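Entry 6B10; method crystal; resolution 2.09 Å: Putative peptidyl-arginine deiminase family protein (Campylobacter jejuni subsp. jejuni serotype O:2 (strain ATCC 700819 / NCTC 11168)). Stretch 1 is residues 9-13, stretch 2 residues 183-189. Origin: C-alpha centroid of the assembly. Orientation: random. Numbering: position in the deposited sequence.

Stretch 1 9-13: MIKSI
Stretch 2, residues 183-189: KEIFGLK

A strand can lie against the end of a helix without a direct hydrogen bond among the modelled atoms, and this contact from a putative peptidyl-arginine deiminase family protein illustrates how. Residues 10-11 are extended (phi/psi -119/135 at Ile10, -124/127 at Lys11), and Ser12 continues at -75/148. In the second stretch, a helix that begins before Lys183 runs through Glu184 and Ile185 near -65/-41; Phe186 relaxes to -106/7, and Gly187 turns to 59/42. The chain closes on itself there, Leu188 N donating to Lys183 O at 2.9 Å, before Leu188 extends at -91/150. The register places Ile10 CA 4.8 Å from Gly187 CA and Ser12 CA 5.4 Å from Phe186 CA. The partners are 174 or more residues apart in sequence, and together they bury 241 Å².

Apolar packing centres on Ile10, whose CA-to-CB bond points toward the helix end while those of Met9 and Lys11 point away. With chi1 m and chi2 at 149°, its CG2 lies 3.5 Å from Phe186 C and 3.6 Å from Ile185 O, and its CD1 reaches 3.7 Å from Glu184 O. The isoleucine thus packs on main chain rather than on side chains. The backbones can approach this closely at Gly187 because it has no CB: an ideal one would sit 2.2 Å from Ile10 O, a clash; positive phi by itself also favours glycine. Ser12, chi1 p, brings its OG to 3.6 Å from Leu188 CD2, a van der Waals contact; Leu188 (m, t) starts sideways, but its end comes nearer. Phe186 adopts chi1 m with chi2 -72°, its CB 4.4 Å from Ser12 CB.

Among the modelled atoms, the polar link runs through water. Ser12 N and Phe186 O stand 3.6 Å apart, and one water bridges them, accepting from Ser12 N at 2.9 Å and donating to Phe186 O at 2.9 Å.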

# COMPACT_ATOMS: atom_id res chain seq x y z
N MET A 9 4.91 -24.48 3.19
CA MET A 9 3.52 -24.05 3.24
C MET A 9 3.48 -22.54 3.40
O MET A 9 4.02 -22.00 4.37
CB MET A 9 2.80 -24.68 4.42
CG MET A 9 1.37 -24.19 4.56
SD MET A 9 0.49 -25.15 5.79
CE MET A 9 1.30 -24.61 7.30
N ILE A 10 2.82 -21.86 2.47
CA ILE A 10 2.80 -20.39 2.45
C ILE A 10 1.38 -19.85 2.58
O ILE A 10 0.45 -20.35 1.95
CB ILE A 10 3.45 -19.85 1.16
CG1 ILE A 10 4.94 -20.17 1.17
CG2 ILE A 10 3.26 -18.34 1.03
CD1 ILE A 10 5.51 -20.38 -0.21
N LYS A 11 1.24 -18.83 3.43
CA LYS A 11 -0.01 -18.08 3.56
C LYS A 11 0.27 -16.60 3.33
O LYS A 11 1.16 -16.01 3.95
CB LYS A 11 -0.61 -18.27 4.96
CG LYS A 11 -1.01 -19.70 5.28
N SER A 12 -0.48 -16.00 2.41
CA SER A 12 -0.43 -14.56 2.16
C SER A 12 -1.17 -13.83 3.29
O SER A 12 -2.13 -14.35 3.86
CB SER A 12 -1.04 -14.23 0.80
OG SER A 12 -2.38 -14.69 0.69
N ILE A 13 -0.70 -12.62 3.60
CA ILE A 13 -1.18 -11.87 4.76
C ILE A 13 -1.99 -10.66 4.32
O ILE A 13 -1.47 -9.82 3.58
CB ILE A 13 -0.01 -11.39 5.65
CG1 ILE A 13 0.86 -12.57 6.08
CG2 ILE A 13 -0.53 -10.67 6.88
CD1 ILE A 13 2.16 -12.16 6.75
N LYS A 183 1.19 -17.48 -7.77
CA LYS A 183 0.46 -18.40 -6.90
C LYS A 183 1.40 -19.22 -6.03
O LYS A 183 1.11 -19.49 -4.86
CB LYS A 183 -0.46 -19.31 -7.72
CG LYS A 183 -1.67 -18.57 -8.28
CD LYS A 183 -2.55 -19.46 -9.13
CE LYS A 183 -3.85 -18.76 -9.45
NZ LYS A 183 -4.56 -19.39 -10.59
N GLU A 184 2.53 -19.61 -6.61
CA GLU A 184 3.52 -20.41 -5.90
C GLU A 184 4.24 -19.60 -4.83
O GLU A 184 4.47 -20.10 -3.73
CB GLU A 184 4.52 -21.02 -6.88
CG GLU A 184 3.91 -22.11 -7.73
CD GLU A 184 4.78 -22.52 -8.89
OE1 GLU A 184 5.84 -21.89 -9.10
OE2 GLU A 184 4.39 -23.48 -9.59
N ILE A 185 4.57 -18.36 -5.16
CA ILE A 185 5.25 -17.46 -4.24
C ILE A 185 4.39 -17.11 -3.03
O ILE A 185 4.89 -17.04 -1.91
CB ILE A 185 5.66 -16.15 -4.95
CG1 ILE A 185 6.75 -16.42 -5.99
CG2 ILE A 185 6.15 -15.13 -3.94
CD1 ILE A 185 6.92 -15.32 -7.01
N PHE A 186 3.10 -16.87 -3.25
CA PHE A 186 2.22 -16.40 -2.18
C PHE A 186 1.25 -17.48 -1.67
O PHE A 186 0.38 -17.19 -0.85
CB PHE A 186 1.46 -15.15 -2.66
CG PHE A 186 2.32 -13.93 -2.76
CD1 PHE A 186 2.77 -13.29 -1.61
CD2 PHE A 186 2.68 -13.41 -4.00
CE1 PHE A 186 3.57 -12.16 -1.70
CE2 PHE A 186 3.48 -12.28 -4.09
CZ PHE A 186 3.92 -11.65 -2.94
N GLY A 187 1.41 -18.72 -2.13
CA GLY A 187 0.53 -19.81 -1.72
C GLY A 187 -0.93 -19.57 -2.05
O GLY A 187 -1.82 -19.87 -1.26
N LEU A 188 -1.19 -19.03 -3.23
CA LEU A 188 -2.54 -18.59 -3.59
C LEU A 188 -3.34 -19.69 -4.27
O LEU A 188 -2.78 -20.55 -4.93
CB LEU A 188 -2.45 -17.38 -4.51
CG LEU A 188 -1.65 -16.20 -3.96
CD1 LEU A 188 -1.35 -15.20 -5.06
CD2 LEU A 188 -2.41 -15.54 -2.83
N LYS A 189 -4.66 -19.65 -4.10
CA LYS A 189 -5.56 -20.49 -4.88
C LYS A 189 -6.17 -19.73 -6.05
O LYS A 189 -6.64 -20.35 -7.00
CB LYS A 189 -6.65 -21.12 -4.00
CG LYS A 189 -7.71 -20.16 -3.48
CD LYS A 189 -8.47 -20.81 -2.33
CE LYS A 189 -9.64 -19.97 -1.86
NZ LYS A 189 -10.09 -20.40 -0.51
O HOH W 1 -2.20 -17.42 0.52